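Local coordinates for putative endonuclease/exonuclease/phosphatase family protein (Bacteroides thetaiotaomicron, PDB 3MPR) that probably acts as a metal-dependent nuclease of the endonuclease/exonuclease/phosphatase family, possibly with RNA exonuclease activity, at residues A[91-96]-A[127-132]; A[5-10]-A[134-139]; A[67-72]-A[85-90]; A[170-175]-A[233-238]. All coordinates share one frame; numbering follows the deposited sequence.

Contact 1: A[91-96]-A[127-132]; sequences DKFDIV and FKCKDT
K130 crosses D94 at about a right angle on one face of this antiparallel strand pair. Its chain is extended, and its methylene groups run past the backbone O atoms of K92 and D91 before reaching the carboxylate. Of K130's atoms, CE comes closest to D94 OD1, at 3.1 Å. The salt bridge from K130 NZ to D94 OD1 is long, at 3.8 Å. A water bridges the same two atoms, and NZ also bonds the backbone O of T90. A second water joins D94 OD2 to K128 O.

The strands are edge strand 93-102 and its neighbour 121-129, in one of the two sheets of the DNase I-like sandwich. D94 and K128 form the hydrogen-bonded pair, with D94 N to K128 O at 2.9 Å. F93-C129 and I95-F127 are non-hydrogen-bonded pairs. Past the strand, K130 N donates a nearly straight hydrogen bond to K92 O (178° at the hydrogen).

F93, I95, F127 and C129 share the opposite face, where F93, F127 and C129 are buried. C129 SG sits at the edge of the F93 ring, 3.7 Å from CE2. I95 and F127 lie side by side and point the same way, with I95 CG1 3.7 Å from F127 CE2. The F127 ring also packs edge-to-face with Y88 of strand 86-89.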
loop_
_atom_site.group_PDB
_atom_site.type_symbol
_atom_site.label_atom_id
_atom_site.label_comp_id
_atom_site.label_asym_id
_atom_site.label_seq_id
_atom_site.Cartn_x
_atom_site.Cartn_y
_atom_site.Cartn_z
ATOM N N ASP A 91 15.659 -14.757 -4.198
ATOM C CA ASP A 91 16.533 -14.660 -3.028
ATOM C C ASP A 91 15.858 -15.148 -1.749
ATOM O O ASP A 91 16.528 -15.319 -0.728
ATOM C CB ASP A 91 17.119 -13.243 -2.856
ATOM C CG ASP A 91 16.078 -12.199 -2.434
ATOM O OD1 ASP A 91 14.873 -12.507 -2.372
ATOM O OD2 ASP A 91 16.477 -11.041 -2.177
ATOM N N LYS A 92 14.546 -15.396 -1.807
ATOM C CA LYS A 92 13.811 -15.860 -0.621
ATOM C C LYS A 92 13.386 -17.334 -0.609
ATOM O O LYS A 92 13.282 -17.933 0.457
ATOM C CB LYS A 92 12.577 -14.989 -0.388
ATOM C CG LYS A 92 12.891 -13.650 0.259
ATOM C CD LYS A 92 11.616 -12.828 0.396
ATOM C CE LYS A 92 11.931 -11.362 0.645
ATOM N NZ LYS A 92 12.011 -11.067 2.093
ATOM N N PHE A 93 13.148 -17.920 -1.782
ATOM C CA PHE A 93 12.610 -19.278 -1.838
ATOM C C PHE A 93 13.385 -20.141 -2.809
ATOM O O PHE A 93 13.829 -19.659 -3.856
ATOM C CB PHE A 93 11.143 -19.257 -2.296
ATOM C CG PHE A 93 10.281 -18.301 -1.525
ATOM C CD1 PHE A 93 10.030 -17.032 -2.016
ATOM C CD2 PHE A 93 9.727 -18.673 -0.300
ATOM C CE1 PHE A 93 9.233 -16.141 -1.305
ATOM C CE2 PHE A 93 8.938 -17.788 0.416
ATOM C CZ PHE A 93 8.690 -16.520 -0.086
ATOM N N ASP A 94 13.527 -21.418 -2.465
ATOM C CA ASP A 94 13.910 -22.429 -3.452
ATOM C C ASP A 94 12.662 -23.190 -3.865
ATOM O O ASP A 94 11.717 -23.312 -3.082
ATOM C CB ASP A 94 14.911 -23.426 -2.854
ATOM C CG ASP A 94 16.313 -22.843 -2.726
ATOM O OD1 ASP A 94 16.782 -22.205 -3.687
ATOM O OD2 ASP A 94 16.939 -23.025 -1.663
ATOM N N ILE A 95 12.658 -23.717 -5.088
ATOM C CA ILE A 95 11.577 -24.591 -5.517
ATOM C C ILE A 95 11.977 -26.026 -5.272
ATOM O O ILE A 95 13.016 -26.475 -5.751
ATOM C CB ILE A 95 11.247 -24.404 -6.985
ATOM C CG1 ILE A 95 10.537 -23.062 -7.176
ATOM C CG2 ILE A 95 10.381 -25.572 -7.486
ATOM C CD1 ILE A 95 10.351 -22.675 -8.622
ATOM N N VAL A 96 11.171 -26.738 -4.499
ATOM C CA VAL A 96 11.422 -28.151 -4.246
ATOM C C VAL A 96 10.838 -28.935 -5.403
ATOM O O VAL A 96 11.463 -29.852 -5.927
ATOM C CB VAL A 96 10.763 -28.609 -2.935
ATOM C CG1 VAL A 96 10.994 -30.095 -2.708
ATOM C CG2 VAL A 96 11.296 -27.807 -1.753
ATOM N N PHE A 127 7.363 -24.811 -2.227
ATOM C CA PHE A 127 8.467 -23.897 -1.936
ATOM C C PHE A 127 9.136 -24.166 -0.598
ATOM O O PHE A 127 8.516 -24.710 0.310
ATOM C CB PHE A 127 7.971 -22.444 -1.937
ATOM C CG PHE A 127 7.571 -21.951 -3.286
ATOM C CD1 PHE A 127 6.282 -22.143 -3.745
ATOM C CD2 PHE A 127 8.486 -21.295 -4.099
ATOM C CE1 PHE A 127 5.911 -21.708 -4.997
ATOM C CE2 PHE A 127 8.119 -20.853 -5.370
ATOM C CZ PHE A 127 6.829 -21.055 -5.814
ATOM N N LYS A 128 10.399 -23.752 -0.484
ATOM C CA LYS A 128 11.131 -23.817 0.769
ATOM C C LYS A 128 11.781 -22.456 1.045
ATOM O O LYS A 128 12.540 -21.946 0.223
ATOM C CB LYS A 128 12.208 -24.904 0.707
ATOM C CG LYS A 128 12.987 -25.078 2.010
ATOM C CD LYS A 128 13.933 -26.266 1.931
ATOM C CE LYS A 128 14.531 -26.597 3.280
ATOM N NZ LYS A 128 15.544 -27.685 3.176
ATOM N N CYS A 129 11.491 -21.882 2.207
ATOM C CA CYS A 129 12.052 -20.595 2.571
ATOM C C CYS A 129 13.542 -20.746 2.848
ATOM O O CYS A 129 13.959 -21.607 3.631
ATOM C CB CYS A 129 11.319 -20.024 3.787
ATOM S SG CYS A 129 9.549 -19.809 3.494
ATOM N N LYS A 130 14.342 -19.918 2.196
ATOM C CA LYS A 130 15.791 -19.989 2.352
ATOM C C LYS A 130 16.245 -19.633 3.769
ATOM O O LYS A 130 17.233 -20.179 4.260
ATOM C CB LYS A 130 16.491 -19.097 1.325
ATOM C CG LYS A 130 16.420 -19.640 -0.093
ATOM C CD LYS A 130 17.209 -18.772 -1.065
ATOM C CE LYS A 130 17.378 -19.472 -2.399
ATOM N NZ LYS A 130 18.126 -18.655 -3.410
ATOM N N ASP A 131 15.530 -18.731 4.437
ATOM C CA ASP A 131 15.941 -18.368 5.788
ATOM C C ASP A 131 15.525 -19.400 6.838
ATOM O O ASP A 131 16.368 -19.909 7.572
ATOM C CB ASP A 131 15.501 -16.948 6.184
ATOM C CG ASP A 131 14.028 -16.691 5.946
ATOM O OD1 ASP A 131 13.291 -17.627 5.564
ATOM O OD2 ASP A 131 13.598 -15.536 6.151
ATOM N N THR A 132 14.244 -19.744 6.892
ATOM C CA THR A 132 13.756 -20.576 7.989
ATOM C C THR A 132 13.647 -22.049 7.633
ATOM O O THR A 132 13.494 -22.896 8.518
ATOM C CB THR A 132 12.369 -20.118 8.474
ATOM O OG1 THR A 132 11.408 -20.318 7.428
ATOM C CG2 THR A 132 12.392 -18.653 8.867
HETATM O O HOH W 1 13.804 -16.473 2.613
HETATM O O HOH W 2 18.920 -20.818 -4.937
HETATM O O HOH W 3 15.422 -23.271 0.754
#

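Contact 2: A[5-10]-A[134-139]; sequences TSLTVA and FEFLFF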
loop_
_atom_site.group_PDB
_atom_site.type_symbol
_atom_site.label_atom_id
_atom_site.label_comp_id
_atom_site.label_asym_id
_atom_site.label_seq_id
_atom_site.Cartn_x
_atom_site.Cartn_y
_atom_site.Cartn_z
ATOM N N THR A 5 7.865 -18.057 10.444
ATOM C CA THR A 5 8.101 -17.520 9.114
ATOM C C THR A 5 7.041 -16.477 8.802
ATOM O O THR A 5 5.862 -16.703 9.046
ATOM C CB THR A 5 8.061 -18.636 8.058
ATOM O OG1 THR A 5 9.092 -19.589 8.344
ATOM C CG2 THR A 5 8.272 -18.068 6.657
ATOM N N SER A 6 7.469 -15.324 8.297
ATOM C CA SER A 6 6.522 -14.318 7.800
ATOM C C SER A 6 6.558 -14.243 6.281
ATOM O O SER A 6 7.636 -14.199 5.683
ATOM C CB SER A 6 6.834 -12.939 8.396
ATOM O OG SER A 6 6.566 -12.959 9.771
ATOM N N LEU A 7 5.380 -14.244 5.660
ATOM C CA LEU A 7 5.268 -14.191 4.205
ATOM C C LEU A 7 4.288 -13.103 3.766
ATOM O O LEU A 7 3.216 -12.966 4.344
ATOM C CB LEU A 7 4.713 -15.523 3.680
ATOM C CG LEU A 7 5.539 -16.786 3.821
ATOM C CD1 LEU A 7 4.726 -17.977 3.343
ATOM C CD2 LEU A 7 6.831 -16.658 3.031
ATOM N N THR A 8 4.624 -12.375 2.707
ATOM C CA THR A 8 3.635 -11.514 2.071
ATOM C C THR A 8 3.265 -12.126 0.734
ATOM O O THR A 8 4.128 -12.308 -0.120
ATOM C CB THR A 8 4.185 -10.111 1.836
ATOM O OG1 THR A 8 4.444 -9.509 3.103
ATOM C CG2 THR A 8 3.169 -9.261 1.075
ATOM N N VAL A 9 1.992 -12.452 0.559
ATOM C CA VAL A 9 1.548 -13.080 -0.678
ATOM C C VAL A 9 0.475 -12.214 -1.319
ATOM O O VAL A 9 -0.076 -11.325 -0.669
ATOM C CB VAL A 9 1.023 -14.509 -0.445
ATOM C CG1 VAL A 9 2.095 -15.366 0.253
ATOM C CG2 VAL A 9 -0.275 -14.494 0.376
ATOM N N ALA A 10 0.227 -12.446 -2.603
ATOM C CA ALA A 10 -0.783 -11.699 -3.346
ATOM C C ALA A 10 -1.403 -12.551 -4.444
ATOM O O ALA A 10 -0.841 -13.569 -4.865
ATOM C CB ALA A 10 -0.183 -10.439 -3.944
ATOM N N PHE A 134 11.127 -23.235 6.155
ATOM C CA PHE A 134 9.690 -23.533 6.107
ATOM C C PHE A 134 9.278 -23.986 4.707
ATOM O O PHE A 134 9.567 -23.304 3.722
ATOM C CB PHE A 134 8.881 -22.290 6.527
ATOM C CG PHE A 134 7.388 -22.433 6.346
ATOM C CD1 PHE A 134 6.705 -23.506 6.895
ATOM C CD2 PHE A 134 6.667 -21.473 5.657
ATOM C CE1 PHE A 134 5.337 -23.644 6.731
ATOM C CE2 PHE A 134 5.294 -21.599 5.508
ATOM C CZ PHE A 134 4.635 -22.678 6.043
ATOM N N GLU A 135 8.601 -25.127 4.624
ATOM C CA GLU A 135 8.092 -25.628 3.346
ATOM C C GLU A 135 6.568 -25.519 3.253
ATOM O O GLU A 135 5.864 -25.773 4.223
ATOM C CB GLU A 135 8.530 -27.083 3.140
ATOM C CG GLU A 135 10.035 -27.226 3.002
ATOM C CD GLU A 135 10.468 -28.651 2.712
ATOM O OE1 GLU A 135 9.788 -29.340 1.923
ATOM O OE2 GLU A 135 11.489 -29.079 3.282
ATOM N N PHE A 136 6.067 -25.155 2.076
ATOM C CA PHE A 136 4.627 -24.964 1.873
ATOM C C PHE A 136 4.274 -25.144 0.399
ATOM O O PHE A 136 5.148 -25.080 -0.467
ATOM C CB PHE A 136 4.172 -23.569 2.357
ATOM C CG PHE A 136 4.815 -22.420 1.613
ATOM C CD1 PHE A 136 4.155 -21.785 0.566
ATOM C CD2 PHE A 136 6.081 -21.972 1.968
ATOM C CE1 PHE A 136 4.750 -20.724 -0.121
ATOM C CE2 PHE A 136 6.679 -20.926 1.294
ATOM C CZ PHE A 136 6.016 -20.295 0.246
ATOM N N LEU A 137 2.998 -25.395 0.126
ATOM C CA LEU A 137 2.496 -25.453 -1.239
ATOM C C LEU A 137 1.813 -24.136 -1.569
ATOM O O LEU A 137 1.129 -23.558 -0.730
ATOM C CB LEU A 137 1.477 -26.584 -1.398
ATOM C CG LEU A 137 2.029 -27.998 -1.204
ATOM C CD1 LEU A 137 0.881 -29.022 -1.108
ATOM C CD2 LEU A 137 2.974 -28.317 -2.360
ATOM N N PHE A 138 2.004 -23.668 -2.796
ATOM C CA PHE A 138 1.320 -22.465 -3.279
ATOM C C PHE A 138 0.624 -22.826 -4.589
ATOM O O PHE A 138 1.289 -23.214 -5.546
ATOM C CB PHE A 138 2.362 -21.368 -3.526
ATOM C CG PHE A 138 1.784 -19.988 -3.699
ATOM C CD1 PHE A 138 1.177 -19.615 -4.891
ATOM C CD2 PHE A 138 1.915 -19.042 -2.697
ATOM C CE1 PHE A 138 0.662 -18.335 -5.057
ATOM C CE2 PHE A 138 1.404 -17.756 -2.862
ATOM C CZ PHE A 138 0.775 -17.406 -4.034
ATOM N N PHE A 139 -0.706 -22.707 -4.625
ATOM C CA PHE A 139 -1.497 -23.022 -5.813
ATOM C C PHE A 139 -2.088 -21.747 -6.376
ATOM O O PHE A 139 -2.426 -20.851 -5.613
ATOM C CB PHE A 139 -2.680 -23.917 -5.433
ATOM C CG PHE A 139 -2.293 -25.301 -4.997
ATOM C CD1 PHE A 139 -1.910 -25.553 -3.698
ATOM C CD2 PHE A 139 -2.346 -26.358 -5.894
ATOM C CE1 PHE A 139 -1.569 -26.846 -3.301
ATOM C CE2 PHE A 139 -2.013 -27.640 -5.503
ATOM C CZ PHE A 139 -1.627 -27.882 -4.211
#
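L7 and F136 reach toward each other tip to tip. L7 CD1 lies over one face of the F136 ring, 4.2 Å from its centroid and offset toward the rim. This is a CH-pi contact. The same L7 methyl meets the edge of the F134 ring.

The closest packing is at the start of the segments. T5 OG1 is 3.3 Å from F134 CB, and T5 CG2 is 3.9 Å from F134 CD2. T5 OG1 also hydrogen-bonds T132 OG1. F134 stacks on F289, which belongs to the same sheet as T5. Further along, the contact is looser. V9 and F138 pass each other pointing opposite ways, and V9 CG1 lies in the plane of the F138 ring at its edge, 4.0 Å from CE2. S6 points away from F134-F139 and is exposed.

The strand axes of 5-10 and 135-139 run 10.7 Å apart and 18° from parallel; they belong to different sheets. They face each other across the core of the DNase I-like beta sandwich. Apart from T5 OG1, it is mostly methyls and rings that meet here, consistent with mainly apolar packing between the sheets.

Contact 3: A[67-72]-A[85-90]; sequences YDYIGV and AIFYRT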
loop_
_atom_site.group_PDB
_atom_site.type_symbol
_atom_site.label_atom_id
_atom_site.label_comp_id
_atom_site.label_asym_id
_atom_site.label_seq_id
_atom_site.Cartn_x
_atom_site.Cartn_y
_atom_site.Cartn_z
ATOM N N TYR A 67 12.909 -11.617 -9.384
ATOM C CA TYR A 67 11.772 -12.536 -9.425
ATOM C C TYR A 67 11.926 -13.567 -10.537
ATOM O O TYR A 67 12.482 -13.267 -11.590
ATOM C CB TYR A 67 10.464 -11.772 -9.657
ATOM C CG TYR A 67 9.955 -11.012 -8.446
ATOM C CD1 TYR A 67 8.950 -11.540 -7.633
ATOM C CD2 TYR A 67 10.463 -9.753 -8.127
ATOM C CE1 TYR A 67 8.487 -10.829 -6.507
ATOM C CE2 TYR A 67 10.002 -9.040 -7.025
ATOM C CZ TYR A 67 9.016 -9.587 -6.217
ATOM O OH TYR A 67 8.573 -8.868 -5.121
ATOM N N ASP A 68 11.437 -14.783 -10.305
ATOM C CA ASP A 68 11.213 -15.702 -11.419
ATOM C C ASP A 68 9.744 -16.093 -11.419
ATOM O O ASP A 68 9.001 -15.707 -10.516
ATOM C CB ASP A 68 12.083 -16.946 -11.284
ATOM C CG ASP A 68 12.508 -17.512 -12.640
ATOM O OD1 ASP A 68 11.771 -17.342 -13.652
ATOM O OD2 ASP A 68 13.591 -18.129 -12.689
ATOM N N TYR A 69 9.320 -16.858 -12.415
ATOM C CA TYR A 69 7.959 -17.384 -12.402
ATOM C C TYR A 69 7.931 -18.856 -12.796
ATOM O O TYR A 69 8.863 -19.361 -13.421
ATOM C CB TYR A 69 7.040 -16.563 -13.319
ATOM C CG TYR A 69 7.426 -16.619 -14.793
ATOM C CD1 TYR A 69 8.223 -15.632 -15.362
ATOM C CD2 TYR A 69 7.002 -17.667 -15.602
ATOM C CE1 TYR A 69 8.579 -15.685 -16.708
ATOM C CE2 TYR A 69 7.352 -17.731 -16.944
ATOM C CZ TYR A 69 8.140 -16.739 -17.487
ATOM O OH TYR A 69 8.489 -16.798 -18.815
ATOM N N ILE A 70 6.853 -19.533 -12.424
ATOM C CA ILE A 70 6.606 -20.898 -12.861
ATOM C C ILE A 70 5.180 -20.961 -13.367
ATOM O O ILE A 70 4.363 -20.107 -13.021
ATOM C CB ILE A 70 6.778 -21.898 -11.721
ATOM C CG1 ILE A 70 5.903 -21.504 -10.530
ATOM C CG2 ILE A 70 8.248 -21.976 -11.284
ATOM C CD1 ILE A 70 5.978 -22.490 -9.378
ATOM N N GLY A 71 4.881 -21.957 -14.197
ATOM C CA GLY A 71 3.526 -22.154 -14.678
ATOM C C GLY A 71 3.482 -22.176 -16.192
ATOM O O GLY A 71 4.088 -21.322 -16.836
ATOM N N VAL A 72 2.763 -23.140 -16.762
ATOM C CA VAL A 72 2.724 -23.301 -18.215
ATOM C C VAL A 72 1.441 -22.773 -18.845
ATOM O O VAL A 72 0.468 -22.487 -18.153
ATOM C CB VAL A 72 2.911 -24.774 -18.631
ATOM C CG1 VAL A 72 4.178 -25.351 -18.007
ATOM C CG2 VAL A 72 1.682 -25.590 -18.245
ATOM N N ALA A 85 0.427 -18.125 -13.860
ATOM C CA ALA A 85 1.825 -18.111 -13.452
ATOM C C ALA A 85 2.019 -17.609 -12.024
ATOM O O ALA A 85 1.356 -16.664 -11.604
ATOM C CB ALA A 85 2.648 -17.289 -14.415
ATOM N N ILE A 86 2.939 -18.240 -11.298
ATOM C CA ILE A 86 3.305 -17.814 -9.934
ATOM C C ILE A 86 4.679 -17.148 -9.966
ATOM O O ILE A 86 5.636 -17.729 -10.484
ATOM C CB ILE A 86 3.321 -19.022 -8.964
ATOM C CG1 ILE A 86 1.922 -19.645 -8.865
ATOM C CG2 ILE A 86 3.833 -18.626 -7.571
ATOM C CD1 ILE A 86 1.917 -21.097 -8.330
ATOM N N PHE A 87 4.765 -15.916 -9.456
ATOM C CA PHE A 87 6.025 -15.187 -9.371
ATOM C C PHE A 87 6.538 -15.252 -7.942
ATOM O O PHE A 87 5.748 -15.233 -6.999
ATOM C CB PHE A 87 5.830 -13.705 -9.764
ATOM C CG PHE A 87 5.730 -13.466 -11.252
ATOM C CD1 PHE A 87 4.558 -13.742 -11.939
ATOM C CD2 PHE A 87 6.797 -12.922 -11.945
ATOM C CE1 PHE A 87 4.465 -13.519 -13.293
ATOM C CE2 PHE A 87 6.706 -12.691 -13.303
ATOM C CZ PHE A 87 5.535 -12.991 -13.978
ATOM N N TYR A 88 7.857 -15.312 -7.769
ATOM C CA TYR A 88 8.422 -15.367 -6.425
ATOM C C TYR A 88 9.812 -14.752 -6.408
ATOM O O TYR A 88 10.473 -14.676 -7.443
ATOM C CB TYR A 88 8.465 -16.807 -5.912
ATOM C CG TYR A 88 9.395 -17.677 -6.720
ATOM C CD1 TYR A 88 9.015 -18.154 -7.964
ATOM C CD2 TYR A 88 10.667 -17.991 -6.256
ATOM C CE1 TYR A 88 9.871 -18.941 -8.724
ATOM C CE2 TYR A 88 11.525 -18.777 -7.008
ATOM C CZ TYR A 88 11.112 -19.248 -8.241
ATOM O OH TYR A 88 11.945 -20.019 -9.016
ATOM N N ARG A 89 10.245 -14.286 -5.236
ATOM C CA ARG A 89 11.585 -13.713 -5.084
ATOM C C ARG A 89 12.601 -14.832 -5.006
ATOM O O ARG A 89 12.528 -15.665 -4.109
ATOM C CB ARG A 89 11.678 -12.881 -3.808
ATOM C CG ARG A 89 10.957 -11.561 -3.898
ATOM C CD ARG A 89 11.377 -10.656 -2.769
ATOM N NE ARG A 89 12.809 -10.371 -2.805
ATOM C CZ ARG A 89 13.373 -9.381 -2.123
ATOM N NH1 ARG A 89 12.617 -8.586 -1.375
ATOM N NH2 ARG A 89 14.682 -9.176 -2.190
ATOM N N THR A 90 13.559 -14.854 -5.926
ATOM C CA THR A 90 14.488 -15.979 -5.954
ATOM C C THR A 90 15.440 -15.942 -4.754
ATOM O O THR A 90 15.971 -16.974 -4.336
ATOM C CB THR A 90 15.286 -16.065 -7.274
ATOM O OG1 THR A 90 16.030 -14.863 -7.473
ATOM C CG2 THR A 90 14.353 -16.285 -8.458
#
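Four backbone hydrogen bonds tie D68 to Y88 and I70 to I86. The bond from I70 N to I86 O is 2.9 Å long. Within its own strand, Y69 N donates to D68 OD1, which also forms a salt bridge with K61.

Two CH-pi contacts lie on the Y67, Y69, F87 and R89 face. Y69 CB stands over the centre of the F87 ring, 3.7 Å from the centroid. R89 CG lies over one face of Y67, nearer the rim, 3.6 Å from CZ. The Y67 hydroxyl bonds F44 O, and R89 pairs with D91.

Antiparallel strands 67-70 and 86-89 form one end of a mixed sheet in the DNase I-like sandwich, with 67-70 outermost. Helix 54-63 packs against F87 and Y69.

Apolar contacts on the other face join I70 to I86 and Y88. I70 CG1 is 3.9 Å from I86 CB. D68 CB makes van der Waals contacts with T90 CG2, at 3.7 Å, and Y88 OH, at 3.8 Å. I70 and Y88 also touch I95 of strand 93-102.

Contact 4: A[170-175]-A[233-238]; sequences NLPAIL and SPSFHV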
loop_
_atom_site.group_PDB
_atom_site.type_symbol
_atom_site.label_atom_id
_atom_site.label_comp_id
_atom_site.label_asym_id
_atom_site.label_seq_id
_atom_site.Cartn_x
_atom_site.Cartn_y
_atom_site.Cartn_z
ATOM N N ASN A 170 2.139 -33.380 5.594
ATOM C CA ASN A 170 1.026 -32.483 5.821
ATOM C C ASN A 170 1.442 -31.038 5.515
ATOM O O ASN A 170 1.503 -30.204 6.414
ATOM C CB ASN A 170 0.637 -32.625 7.295
ATOM C CG ASN A 170 -0.601 -31.868 7.655
ATOM O OD1 ASN A 170 -0.703 -31.321 8.760
ATOM N ND2 ASN A 170 -1.563 -31.833 6.739
ATOM N N LEU A 171 1.734 -30.741 4.252
ATOM C CA LEU A 171 2.247 -29.424 3.882
ATOM C C LEU A 171 1.140 -28.382 3.917
ATOM O O LEU A 171 0.073 -28.600 3.350
ATOM C CB LEU A 171 2.846 -29.442 2.467
ATOM C CG LEU A 171 4.125 -30.241 2.222
ATOM C CD1 LEU A 171 4.569 -30.038 0.791
ATOM C CD2 LEU A 171 5.224 -29.826 3.193
ATOM N N PRO A 172 1.391 -27.244 4.578
ATOM C CA PRO A 172 0.411 -26.150 4.562
ATOM C C PRO A 172 0.302 -25.602 3.153
ATOM O O PRO A 172 1.281 -25.650 2.413
ATOM C CB PRO A 172 1.040 -25.085 5.474
ATOM C CG PRO A 172 2.148 -25.775 6.201
ATOM C CD PRO A 172 2.613 -26.885 5.321
ATOM N N ALA A 173 -0.866 -25.088 2.789
ATOM C CA ALA A 173 -1.085 -24.610 1.436
ATOM C C ALA A 173 -1.647 -23.197 1.410
ATOM O O ALA A 173 -2.348 -22.768 2.328
ATOM C CB ALA A 173 -2.023 -25.560 0.681
ATOM N N ILE A 174 -1.314 -22.492 0.337
ATOM C CA ILE A 174 -1.857 -21.189 0.028
ATOM C C ILE A 174 -2.422 -21.326 -1.371
ATOM O O ILE A 174 -1.749 -21.852 -2.250
ATOM C CB ILE A 174 -0.746 -20.133 0.006
ATOM C CG1 ILE A 174 -0.087 -20.051 1.389
ATOM C CG2 ILE A 174 -1.303 -18.783 -0.499
ATOM C CD1 ILE A 174 1.181 -19.171 1.442
ATOM N N LEU A 175 -3.651 -20.862 -1.569
ATOM C CA LEU A 175 -4.337 -20.924 -2.870
ATOM C C LEU A 175 -4.811 -19.536 -3.288
ATOM O O LEU A 175 -5.606 -18.922 -2.570
ATOM C CB LEU A 175 -5.555 -21.862 -2.777
ATOM C CG LEU A 175 -6.580 -21.817 -3.924
ATOM C CD1 LEU A 175 -5.975 -22.289 -5.229
ATOM C CD2 LEU A 175 -7.830 -22.646 -3.571
ATOM N N SER A 233 -4.366 -22.749 4.471
ATOM C CA SER A 233 -4.604 -23.765 5.495
ATOM C C SER A 233 -4.814 -23.073 6.845
ATOM O O SER A 233 -4.244 -22.021 7.104
ATOM C CB SER A 233 -3.419 -24.742 5.566
ATOM O OG SER A 233 -3.179 -25.376 4.318
ATOM N N PRO A 234 -5.644 -23.661 7.721
ATOM C CA PRO A 234 -5.916 -22.997 9.003
ATOM C C PRO A 234 -4.669 -22.917 9.884
ATOM O O PRO A 234 -4.671 -22.179 10.865
ATOM C CB PRO A 234 -6.971 -23.897 9.666
ATOM C CG PRO A 234 -7.462 -24.816 8.584
ATOM C CD PRO A 234 -6.378 -24.925 7.564
ATOM N N SER A 235 -3.615 -23.647 9.531
ATOM C CA SER A 235 -2.367 -23.593 10.291
ATOM C C SER A 235 -1.626 -22.264 10.121
ATOM O O SER A 235 -0.790 -21.899 10.957
ATOM C CB SER A 235 -1.460 -24.773 9.927
ATOM O OG SER A 235 -1.247 -24.830 8.530
ATOM N N PHE A 236 -1.933 -21.529 9.048
ATOM C CA PHE A 236 -1.401 -20.176 8.910
ATOM C C PHE A 236 -2.152 -19.206 9.802
ATOM O O PHE A 236 -3.368 -19.294 9.948
ATOM C CB PHE A 236 -1.528 -19.643 7.476
ATOM C CG PHE A 236 -0.534 -20.200 6.524
ATOM C CD1 PHE A 236 0.773 -19.725 6.504
ATOM C CD2 PHE A 236 -0.908 -21.179 5.613
ATOM C CE1 PHE A 236 1.694 -20.231 5.600
ATOM C CE2 PHE A 236 0.012 -21.686 4.706
ATOM C CZ PHE A 236 1.309 -21.211 4.697
ATOM N N HIS A 237 -1.436 -18.255 10.374
ATOM C CA HIS A 237 -2.112 -17.134 11.010
ATOM C C HIS A 237 -2.185 -15.984 10.006
ATOM O O HIS A 237 -1.164 -15.570 9.458
ATOM C CB HIS A 237 -1.380 -16.668 12.256
ATOM C CG HIS A 237 -2.105 -15.579 12.980
ATOM N ND1 HIS A 237 -3.296 -15.795 13.639
ATOM C CD2 HIS A 237 -1.837 -14.259 13.109
ATOM C CE1 HIS A 237 -3.720 -14.657 14.163
ATOM N NE2 HIS A 237 -2.851 -13.710 13.856
ATOM N N VAL A 238 -3.389 -15.482 9.756
ATOM C CA VAL A 238 -3.561 -14.432 8.761
ATOM C C VAL A 238 -3.521 -13.087 9.497
ATOM O O VAL A 238 -4.445 -12.752 10.234
ATOM C CB VAL A 238 -4.884 -14.581 7.979
ATOM C CG1 VAL A 238 -5.013 -13.470 6.939
ATOM C CG2 VAL A 238 -4.958 -15.962 7.288
#
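S233 and A173 join two neighbouring strands of the DNase I-like beta sandwich, just where one of them ends. Strand 173-178 lies beside strand 228-232. S233 follows the latter and opens a type I beta turn to F236, closed by F236 N to S233 O. The turn leads into strand 237-243, which belongs to the other sheet.

S233 grips A173 twice. Its backbone N donates to A173 O at 2.9 Å, and its OG accepts from A173 N at 2.8 Å. With OG anti to the carbonyl carbon (chi1 -58°) and beside the backbone N, both S233 polar atoms can reach A173.

F236 can be followed outward. Its CB begins a side chain directed at segment 170-175, and CG is anti to the carbonyl carbon (chi1 -76°). CD2 passes A173 O at 3.9 Å. CE2 enters between three neighbours: A173 O, P172 CB at 3.6 Å and I174 CG1 at 3.7 Å. At the tip, CZ meets both I174 CG1 and CD1. The I174 and F236 side chains cross at about a right angle. The backbone N of S233 lies at the ring edge, in its plane. F289 of strand 283-289 adds an edge-to-face ring contact to F236. On the turn, S235 OG comes within 3.8 Å of P172 CB.

The four contacts sample both sheets of the sandwich and the core between them. Contacts 1 and 2 have centres 9 Å apart. Strand 121-129 of contact 1 and 135-142 of contact 2 are neighbours in one sheet, with C129 N to F134 O at 2.8 Å. F93 CE2 packs on L7 CD2 at 3.5 Å. Strand 173-178 of contact 4 is the next neighbour of 135-142, through F139 N to I174 O at 2.7 Å. Contact 3 lies in the other sheet and meets contact 1 where I95 CD1 is 3.5 Å from I70 CG2. Contacts 3 and 4 do not touch. In contact 3, the A85 side chain is about 10 Å from that of the magnesium-binding residue E51. No magnesium is bound to this chain.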